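Local coordinates for glycoside hydrolase family 15, cellulose signaling associated protein envoy (Hypocrea jecorina, PDB 4WUJ) that senses blue light through a flavin-binding LOV domain and links light signalling to the oxidative stress response, at the flavin mononucleotide site and the interface of chains A and B. Coordinates in Å, arbitrary orientation; residue numbers count along the deposited sequence, not the author numbering. Chains: chain A/B, Glycoside hydrolase family 15, cellulose signaling associated protein envoy.

Contact 1: the flavin mononucleotide site. Residues chain A 41, 43, 74-76, 78-79, 94, 97-98, 101, 111, 113, 123, 125, 127, 140-142, 144. With FMN (flavin mononucleotide), chain C.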
# COMPACT_ATOMS: atom_id res chain seq x y z
N THR A 41 -4.08 -8.19 -4.11
CA THR A 41 -5.30 -8.87 -3.71
C THR A 41 -4.99 -9.74 -2.50
O THR A 41 -3.87 -10.23 -2.30
CB THR A 41 -5.95 -9.72 -4.86
OG1 THR A 41 -5.10 -10.83 -5.19
CG2 THR A 41 -6.17 -8.88 -6.09
N CYS A 43 -6.83 -13.02 -0.64
CA CYS A 43 -7.85 -14.06 -0.87
C CYS A 43 -7.89 -14.98 0.32
O CYS A 43 -6.85 -15.34 0.85
CB CYS A 43 -7.55 -14.84 -2.13
SG CYS A 43 -7.68 -13.85 -3.66
N ASN A 74 -13.19 -15.23 -7.32
CA ASN A 74 -11.87 -15.82 -7.56
C ASN A 74 -11.15 -14.96 -8.56
O ASN A 74 -11.78 -14.39 -9.46
CB ASN A 74 -11.97 -17.24 -8.09
CG ASN A 74 -10.63 -17.93 -8.19
OD1 ASN A 74 -9.87 -17.68 -9.11
ND2 ASN A 74 -10.33 -18.81 -7.24
N CYS A 75 -9.84 -14.88 -8.40
CA CYS A 75 -8.98 -14.05 -9.26
C CYS A 75 -8.88 -14.48 -10.73
O CYS A 75 -8.33 -13.72 -11.57
CB CYS A 75 -7.60 -14.02 -8.66
SG CYS A 75 -7.47 -12.86 -7.25
N ARG A 76 -9.39 -15.67 -11.07
CA ARG A 76 -9.15 -16.20 -12.42
C ARG A 76 -9.94 -15.39 -13.48
O ARG A 76 -9.65 -15.48 -14.67
CB ARG A 76 -9.52 -17.71 -12.53
CG ARG A 76 -11.03 -17.91 -12.47
CD ARG A 76 -11.47 -19.37 -12.72
NE ARG A 76 -10.91 -20.24 -11.69
CZ ARG A 76 -11.50 -20.50 -10.53
NH1 ARG A 76 -12.65 -19.92 -10.22
NH2 ARG A 76 -10.91 -21.30 -9.67
N LEU A 78 -9.48 -12.72 -14.29
CA LEU A 78 -8.49 -11.87 -14.93
C LEU A 78 -7.89 -12.53 -16.16
O LEU A 78 -7.27 -11.89 -17.01
CB LEU A 78 -7.37 -11.53 -13.94
CG LEU A 78 -7.71 -10.58 -12.78
CD1 LEU A 78 -6.56 -10.54 -11.81
CD2 LEU A 78 -8.00 -9.20 -13.32
N GLN A 79 -8.06 -13.84 -16.26
CA GLN A 79 -7.57 -14.56 -17.43
C GLN A 79 -8.57 -14.48 -18.58
O GLN A 79 -8.29 -14.95 -19.67
CB GLN A 79 -7.29 -16.01 -17.08
CG GLN A 79 -6.10 -16.21 -16.21
CD GLN A 79 -6.26 -17.43 -15.29
OE1 GLN A 79 -6.92 -18.40 -15.66
NE2 GLN A 79 -5.64 -17.38 -14.10
N VAL A 94 -1.14 -20.84 -15.15
CA VAL A 94 -2.33 -21.26 -14.42
C VAL A 94 -2.10 -22.47 -13.50
O VAL A 94 -2.43 -22.38 -12.30
CB VAL A 94 -3.51 -21.50 -15.38
CG1 VAL A 94 -4.72 -22.04 -14.64
CG2 VAL A 94 -3.87 -20.21 -16.07
N MET A 97 0.36 -21.69 -10.68
CA MET A 97 -0.31 -20.94 -9.62
C MET A 97 -1.20 -21.90 -8.80
O MET A 97 -1.13 -21.95 -7.57
CB MET A 97 -1.15 -19.81 -10.20
CG MET A 97 -0.31 -18.58 -10.59
SD MET A 97 -1.27 -17.15 -11.14
CE MET A 97 -2.14 -17.78 -12.56
N ARG A 98 -1.96 -22.75 -9.51
CA ARG A 98 -2.89 -23.67 -8.89
C ARG A 98 -2.20 -24.58 -7.90
O ARG A 98 -2.70 -24.79 -6.76
CB ARG A 98 -3.60 -24.50 -9.95
CG ARG A 98 -4.64 -25.40 -9.37
CD ARG A 98 -5.57 -26.00 -10.40
NE ARG A 98 -4.83 -26.83 -11.34
CZ ARG A 98 -4.69 -26.58 -12.63
NH1 ARG A 98 -5.29 -25.53 -13.20
NH2 ARG A 98 -3.98 -27.40 -13.38
N ILE A 101 -0.55 -22.64 -4.92
CA ILE A 101 -1.56 -22.19 -3.95
C ILE A 101 -1.90 -23.37 -3.05
O ILE A 101 -1.95 -23.25 -1.82
CB ILE A 101 -2.83 -21.70 -4.65
CG1 ILE A 101 -2.59 -20.31 -5.24
CG2 ILE A 101 -4.02 -21.69 -3.69
CD1 ILE A 101 -3.64 -19.87 -6.24
N ILE A 111 1.93 -14.12 -16.89
CA ILE A 111 0.77 -14.71 -17.49
C ILE A 111 -0.01 -13.61 -18.12
O ILE A 111 0.08 -12.47 -17.67
CB ILE A 111 -0.14 -15.41 -16.37
CG1 ILE A 111 -1.45 -15.92 -16.94
CG2 ILE A 111 -0.43 -14.45 -15.19
CD1 ILE A 111 -2.28 -16.69 -15.91
N ASN A 113 -3.22 -11.53 -18.52
CA ASN A 113 -4.57 -11.18 -18.11
C ASN A 113 -5.18 -10.09 -18.96
O ASN A 113 -4.55 -9.51 -19.85
CB ASN A 113 -4.65 -10.78 -16.62
CG ASN A 113 -4.15 -11.86 -15.69
OD1 ASN A 113 -3.67 -11.56 -14.60
ND2 ASN A 113 -4.23 -13.13 -16.13
N ASN A 123 0.98 -9.74 -16.92
CA ASN A 123 0.91 -9.48 -15.51
C ASN A 123 1.99 -10.28 -14.81
O ASN A 123 2.06 -11.51 -14.98
CB ASN A 123 -0.50 -9.88 -15.03
CG ASN A 123 -0.74 -9.55 -13.57
OD1 ASN A 123 0.18 -9.13 -12.87
ND2 ASN A 123 -1.98 -9.77 -13.11
N VAL A 125 2.62 -11.80 -11.65
CA VAL A 125 1.85 -12.16 -10.46
C VAL A 125 2.71 -12.94 -9.54
O VAL A 125 3.35 -13.92 -9.93
CB VAL A 125 0.64 -13.04 -10.82
CG1 VAL A 125 -0.12 -13.40 -9.59
CG2 VAL A 125 -0.28 -12.34 -11.83
N ILE A 127 2.34 -14.87 -5.71
CA ILE A 127 1.40 -15.28 -4.71
C ILE A 127 2.15 -15.80 -3.52
O ILE A 127 3.01 -16.67 -3.64
CB ILE A 127 0.41 -16.33 -5.29
CG1 ILE A 127 -0.24 -15.73 -6.54
CG2 ILE A 127 -0.63 -16.72 -4.25
CD1 ILE A 127 -1.06 -16.62 -7.38
N ALA A 140 -3.95 -15.81 1.09
CA ALA A 140 -2.95 -15.71 0.07
C ALA A 140 -2.96 -14.26 -0.33
O ALA A 140 -4.03 -13.64 -0.46
CB ALA A 140 -3.29 -16.60 -1.13
N VAL A 141 -1.76 -13.72 -0.48
CA VAL A 141 -1.55 -12.36 -0.96
C VAL A 141 -1.00 -12.46 -2.34
O VAL A 141 0.01 -13.12 -2.55
CB VAL A 141 -0.47 -11.61 -0.16
CG1 VAL A 141 -0.29 -10.20 -0.74
CG2 VAL A 141 -0.83 -11.60 1.29
N GLY A 142 -1.67 -11.81 -3.27
CA GLY A 142 -1.17 -11.66 -4.61
C GLY A 142 -0.76 -10.23 -4.93
O GLY A 142 -1.43 -9.26 -4.53
N GLN A 144 0.14 -8.04 -8.26
CA GLN A 144 0.11 -7.92 -9.72
C GLN A 144 0.90 -6.65 -10.17
O GLN A 144 1.07 -5.68 -9.40
CB GLN A 144 -1.32 -7.74 -10.22
CG GLN A 144 -2.31 -8.86 -9.89
CD GLN A 144 -2.88 -8.83 -8.49
OE1 GLN A 144 -2.86 -7.80 -7.76
NE2 GLN A 144 -3.42 -9.99 -8.09
N1 FMN C . -4.52 -15.31 -11.67
C2 FMN C . -4.29 -14.39 -12.68
O2 FMN C . -4.40 -14.72 -13.86
N3 FMN C . -3.96 -13.08 -12.36
C4 FMN C . -3.83 -12.67 -11.06
O4 FMN C . -3.55 -11.49 -10.82
C4A FMN C . -4.05 -13.59 -10.02
N5 FMN C . -3.95 -13.20 -8.70
C5A FMN C . -4.15 -14.11 -7.70
C6 FMN C . -4.01 -13.69 -6.39
C7 FMN C . -4.24 -14.57 -5.34
C7M FMN C . -4.07 -14.06 -3.95
C8 FMN C . -4.60 -15.91 -5.63
C8M FMN C . -4.84 -16.87 -4.49
C9 FMN C . -4.71 -16.33 -6.96
C9A FMN C . -4.49 -15.44 -8.00
N10 FMN C . -4.62 -15.83 -9.34
C10 FMN C . -4.40 -14.91 -10.34
C1' FMN C . -4.92 -17.24 -9.79
C2' FMN C . -6.36 -17.70 -9.84
O2' FMN C . -7.09 -17.05 -8.82
C3' FMN C . -6.38 -19.25 -9.73
O3' FMN C . -5.72 -19.69 -8.54
C4' FMN C . -5.67 -19.89 -10.95
O4' FMN C . -6.43 -19.59 -12.10
C5' FMN C . -5.44 -21.41 -10.81
O5' FMN C . -6.64 -22.05 -10.41
P FMN C . -7.70 -22.55 -11.49
O1P FMN C . -8.88 -23.07 -10.68
O2P FMN C . -8.20 -21.51 -12.43
O3P FMN C . -7.10 -23.66 -12.29
O HOH W 1 -7.35 -18.99 -6.32
O HOH W 2 -8.40 -20.69 -14.81
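FMN lies in the chromophore pocket of a LOV domain, which hides 565 of its 621 Å², closed round the isoalloxazine and wetter along the ribityl-phosphate tail. The ring system is sandwiched. A:Cys75, the photoreactive cysteine of the LOV motif NCRFLQ, lays CB over the central ring, 3.4 Å from its centroid, and its SG, beside the backbone N (chi1 -79°), stands 3.6 Å from FMN C5A. On the opposite face A:Ile127 CD1 caps the dimethylbenzene ring. Amides read the polar rim. A:Asn113 OD1 accepts from FMN N3 at 2.7 Å, the donor lying above the carbonyl plane, while its ND2 gives to O2. A:Asn123 ND2 bonds to the same OD1 within the carbonyl plane, which fixes the amide's rotation. An alanine in place of A:Asn113 would probably leave N3 without this acceptor and loosen the pyrimidine edge. A:Gln144 NE2 donates to FMN O4 at 3.1 Å and only weakly to N5. A:Gln79 NE2 joins ring to tail, serving O2 and the ribityl O4'. At the water-laced, polar end, A:Arg76 grips the phosphate side-on, NE to O2P nearly straight (174°) and NH2 to O1P in a salt bridge; A:Arg98 NH1 forms another with FMN O3P at 2.8 Å. Water 1 links A:Asn74 ND2 to O2' and O3', and water 2 joins A:Gln79 OE1 to O2P. The pocket lies between the PAS-fold sheet (strands 39-44, 107-114, 120-129, 139-144), the 3-10 helix 75-79 and helix 92-103.

Contact 2: the interface of chains A and B. Residues chain A 14-15, 36-37, 56-57; chain B 36-38, 56-57.
The backbone of A:Cys36 and A:Ser37, like that of B:Cys36 and B:Ser37, has turn-like torsions, psi close to zero (phi/psi -79°/-2° at A:Cys36), and presents each cysteine to the partner's serine-proline step, A:Ser56-A:Pro57 or B:Ser56-B:Pro57. This is part of the two-fold interface of two copies of the protein, which may be a biological homodimer. Contact is apolar throughout: no nitrogen or oxygen of one chain reaches a polar partner in the other. B:Cys36 pushes its CB against A:Pro57 CD and A:Ser56 CB. Its SG, anti to the carbonyl carbon (chi1 -62°), turns aside to touch A:Val14 CG1 at 3.7 Å. The twin contact, A:Cys36 CB on B:Ser56 CB at 3.6 Å, shows the two-fold repeat; the cysteines face serine and proline, so no disulphide joins them. The A:Pro57 and B:Pro57 rings offer their CG-CD edges to the opposite turns, with A:Pro57 CG 3.2 Å from B:Ser37 OG, a van der Waals approach. Alongside, the A:Met15 chain, bent at its second and third torsions, crosses B:Val38 obliquely, A:Met15 CE resting on B:Val38 CG1 at 3.8 Å. B:Ser56 OG donates to B:Val38 O at 2.7 Å in the carbonyl plane, tying two loop stretches together. In the fold, the patch joins the loop before strand 39-44 to the start of helix 57-63, with helix 14-22 of chain A flanking it.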
# COMPACT_ATOMS: atom_id res chain seq x y z
N VAL A 14 -3.19 -4.51 6.09
CA VAL A 14 -2.48 -4.97 4.90
C VAL A 14 -0.98 -4.78 5.08
O VAL A 14 -0.16 -5.63 4.70
CB VAL A 14 -2.96 -4.26 3.62
CG1 VAL A 14 -2.24 -4.76 2.41
CG2 VAL A 14 -4.48 -4.47 3.45
N MET A 15 -0.60 -3.67 5.67
CA MET A 15 0.80 -3.36 5.66
C MET A 15 1.50 -4.21 6.73
O MET A 15 2.64 -4.64 6.52
CB MET A 15 1.03 -1.84 5.73
CG MET A 15 0.07 -1.03 4.75
SD MET A 15 0.68 -0.61 3.07
CE MET A 15 0.77 1.18 3.13
N CYS A 36 2.70 2.27 -2.23
CA CYS A 36 1.25 2.15 -1.93
C CYS A 36 0.35 2.10 -3.12
O CYS A 36 -0.88 2.01 -3.00
CB CYS A 36 0.80 3.32 -1.04
SG CYS A 36 1.66 3.30 0.44
N SER A 37 0.97 2.21 -4.27
CA SER A 37 0.28 2.04 -5.54
C SER A 37 0.25 0.55 -6.01
O SER A 37 -0.36 0.24 -7.04
CB SER A 37 1.03 2.88 -6.62
OG SER A 37 0.46 4.16 -6.73
N SER A 56 -6.35 -3.70 -3.45
CA SER A 56 -5.79 -2.35 -3.25
C SER A 56 -6.30 -1.35 -4.29
O SER A 56 -6.81 -1.74 -5.33
CB SER A 56 -4.27 -2.40 -3.36
OG SER A 56 -3.89 -2.91 -4.63
N PRO A 57 -6.17 -0.04 -4.01
CA PRO A 57 -6.37 0.96 -5.08
C PRO A 57 -5.57 0.64 -6.37
O PRO A 57 -6.07 0.75 -7.49
CB PRO A 57 -5.87 2.29 -4.44
CG PRO A 57 -6.11 2.05 -2.93
CD PRO A 57 -5.80 0.58 -2.72
N CYS B 36 -3.93 -0.20 1.99
CA CYS B 36 -3.30 0.45 0.85
C CYS B 36 -3.98 1.73 0.41
O CYS B 36 -3.47 2.44 -0.47
CB CYS B 36 -3.23 -0.51 -0.33
SG CYS B 36 -2.19 -1.93 0.10
N SER B 37 -5.12 2.01 1.02
CA SER B 37 -5.80 3.29 0.80
C SER B 37 -5.33 4.40 1.74
O SER B 37 -5.85 5.51 1.66
CB SER B 37 -7.31 3.12 0.94
OG SER B 37 -7.88 2.82 -0.32
N VAL B 38 -4.43 4.07 2.67
CA VAL B 38 -3.97 5.02 3.68
C VAL B 38 -3.34 6.28 3.03
O VAL B 38 -2.58 6.21 2.06
CB VAL B 38 -2.96 4.39 4.68
CG1 VAL B 38 -1.56 4.10 4.01
CG2 VAL B 38 -2.79 5.34 5.87
N SER B 56 1.12 8.77 -1.08
CA SER B 56 0.37 7.60 -1.52
C SER B 56 -0.83 8.02 -2.36
O SER B 56 -1.22 9.17 -2.34
CB SER B 56 -0.08 6.78 -0.33
OG SER B 56 -0.93 7.56 0.48
N PRO B 57 -1.38 7.10 -3.15
CA PRO B 57 -2.67 7.38 -3.81
C PRO B 57 -3.73 7.84 -2.81
O PRO B 57 -4.60 8.66 -3.10
CB PRO B 57 -3.07 6.01 -4.40
CG PRO B 57 -1.78 5.28 -4.57
CD PRO B 57 -0.87 5.75 -3.45

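Contact 3: the interface of chains A and B. Residues chain A 7-15, 54; chain B 33-35, 38.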
# COMPACT_ATOMS: atom_id res chain seq x y z
N TYR A 7 -6.45 4.46 10.01
CA TYR A 7 -5.59 4.42 8.79
C TYR A 7 -5.81 3.14 7.98
O TYR A 7 -5.03 2.86 7.09
CB TYR A 7 -4.09 4.64 9.12
CG TYR A 7 -3.83 5.97 9.80
CD1 TYR A 7 -4.18 7.17 9.21
CD2 TYR A 7 -3.28 6.01 11.07
CE1 TYR A 7 -3.93 8.40 9.86
CE2 TYR A 7 -3.05 7.21 11.71
CZ TYR A 7 -3.37 8.39 11.12
OH TYR A 7 -3.13 9.59 11.82
N SER A 8 -6.86 2.37 8.31
CA SER A 8 -7.32 1.27 7.44
C SER A 8 -8.84 1.24 7.33
O SER A 8 -9.51 0.68 8.19
CB SER A 8 -6.85 -0.08 7.97
OG SER A 8 -7.32 -1.12 7.15
N ALA A 9 -9.39 1.86 6.30
CA ALA A 9 -10.84 1.88 6.14
C ALA A 9 -11.42 0.45 6.00
O ALA A 9 -12.59 0.22 6.34
CB ALA A 9 -11.24 2.72 4.94
N SER A 10 -10.63 -0.51 5.52
CA SER A 10 -11.11 -1.90 5.38
C SER A 10 -11.01 -2.69 6.70
O SER A 10 -11.54 -3.78 6.80
CB SER A 10 -10.30 -2.67 4.33
OG SER A 10 -9.02 -2.98 4.85
N GLY A 11 -10.30 -2.14 7.68
CA GLY A 11 -10.11 -2.83 8.95
C GLY A 11 -8.94 -3.78 8.93
O GLY A 11 -8.51 -4.26 9.98
N ILE A 12 -8.47 -4.10 7.73
CA ILE A 12 -7.42 -5.08 7.55
C ILE A 12 -6.06 -4.42 7.62
O ILE A 12 -5.86 -3.36 7.04
CB ILE A 12 -7.57 -5.72 6.18
CG1 ILE A 12 -8.85 -6.59 6.14
CG2 ILE A 12 -6.37 -6.54 5.86
CD1 ILE A 12 -9.24 -6.99 4.75
N ASP A 13 -5.13 -5.07 8.30
CA ASP A 13 -3.78 -4.53 8.43
C ASP A 13 -2.91 -5.01 7.28
O ASP A 13 -2.00 -5.82 7.46
CB ASP A 13 -3.16 -4.92 9.77
CG ASP A 13 -1.81 -4.22 10.01
OD1 ASP A 13 -1.46 -3.34 9.21
OD2 ASP A 13 -1.12 -4.55 11.00
N VAL A 14 -3.19 -4.51 6.09
CA VAL A 14 -2.48 -4.97 4.90
C VAL A 14 -0.98 -4.78 5.08
O VAL A 14 -0.16 -5.63 4.70
CB VAL A 14 -2.96 -4.26 3.62
CG1 VAL A 14 -2.24 -4.76 2.41
CG2 VAL A 14 -4.48 -4.47 3.45
N MET A 15 -0.60 -3.67 5.67
CA MET A 15 0.80 -3.36 5.66
C MET A 15 1.50 -4.21 6.73
O MET A 15 2.64 -4.64 6.52
CB MET A 15 1.03 -1.84 5.73
CG MET A 15 0.07 -1.03 4.75
SD MET A 15 0.68 -0.61 3.07
CE MET A 15 0.77 1.18 3.13
N TYR A 54 -10.07 -8.47 -0.20
CA TYR A 54 -9.51 -7.13 -0.30
C TYR A 54 -8.70 -6.98 -1.58
O TYR A 54 -7.85 -7.85 -1.88
CB TYR A 54 -8.57 -6.86 0.90
CG TYR A 54 -7.87 -5.54 0.83
CD1 TYR A 54 -6.63 -5.39 0.18
CD2 TYR A 54 -8.44 -4.39 1.41
CE1 TYR A 54 -5.99 -4.14 0.12
CE2 TYR A 54 -7.81 -3.17 1.36
CZ TYR A 54 -6.60 -3.03 0.70
OH TYR A 54 -6.04 -1.78 0.66
N PRO B 33 -4.10 -0.74 12.34
CA PRO B 33 -3.89 -1.28 10.98
C PRO B 33 -3.78 -0.19 9.91
O PRO B 33 -4.44 0.85 10.02
CB PRO B 33 -5.14 -2.13 10.75
CG PRO B 33 -6.18 -1.47 11.56
CD PRO B 33 -5.48 -0.96 12.81
N LEU B 34 -2.92 -0.44 8.92
CA LEU B 34 -2.86 0.35 7.69
C LEU B 34 -3.25 -0.51 6.51
O LEU B 34 -2.72 -1.63 6.35
CB LEU B 34 -1.45 0.82 7.40
CG LEU B 34 -0.74 1.75 8.38
CD1 LEU B 34 0.24 2.71 7.67
CD2 LEU B 34 -1.71 2.49 9.16
N ASP B 35 -4.11 0.01 5.65
CA ASP B 35 -4.26 -0.64 4.35
C ASP B 35 -3.79 0.27 3.22
O ASP B 35 -3.27 1.35 3.48
CB ASP B 35 -5.68 -1.13 4.13
CG ASP B 35 -6.68 0.00 3.98
OD1 ASP B 35 -6.29 1.16 3.73
OD2 ASP B 35 -7.89 -0.31 4.09
N VAL B 38 -4.43 4.07 2.67
CA VAL B 38 -3.97 5.02 3.68
C VAL B 38 -3.34 6.28 3.03
O VAL B 38 -2.58 6.21 2.06
CB VAL B 38 -2.96 4.39 4.68
CG1 VAL B 38 -1.56 4.10 4.01
CG2 VAL B 38 -2.79 5.34 5.87
O HOH W 3 -7.75 3.29 4.44
O HOH W 4 -5.26 2.64 12.03
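Polar contacts of this interface patch centre on the carboxylate of B:Asp35, which enters the loop of A:Ser8 to A:Ser10. Its CG sits in the crowded position between backbone N and carbonyl carbon (chi1 68°), and B:Asp35 OD2 accepts twice from A:Ser10: from the backbone N at 3.1 Å, nearly along the C-O axis, and from OG at 3.0 Å on the anti lone pair. The A:Ser10 hydroxyl is positioned in turn by A:Ile12 N, which donates to it. Such donors would be expected to favour a charged carboxylate. The backbone N of B:Leu34 donates to the side-chain oxygen OD1 of A:Asp13 from above the carboxylate plane, and A:Met15 N to B:Leu34 O at 3.0 Å, in the carbonyl plane (160° at H). The backbone nitrogen of A:Val14 also lies near that oxygen, but its N-H points elsewhere, so it makes no bond. Water 3 bridges A:Ala9 N to B:Asp35 OD1, and water 4 joins A:Tyr7 N to B:Pro33 O. Apolar contacts fill the flanks: A:Tyr7 CB packs on B:Val38 CG2 at 3.6 Å, and A:Asp13 CB crosses B:Pro33 CB obliquely. A:Met15 CG lies 3.6 Å from B:Leu34 CB. Within the fold, the N-terminal segment of chain A and the first turn of helix 14-22 embrace the extended B:Pro33-B:Asp35 stretch that leads towards strand 39-44.

Contacts 2 and 3 are neighbouring patches of one two-fold interface, their C-alpha centres about 8 Å apart, and they share A:Val14, A:Met15 and B:Val38. The start of helix 14-22 thus serves both the apolar contact 2 and the more polar contact 3. Contact 1 lies about 19 Å from contact 2 and 21 Å from contact 3, measured between C-alpha centres, and shares no residue with either. Strand 39-44 lines the flavin pocket and follows directly on the interface loop, a plausible route between chromophore and a possible dimer, although the structure alone does not show that a signal takes it.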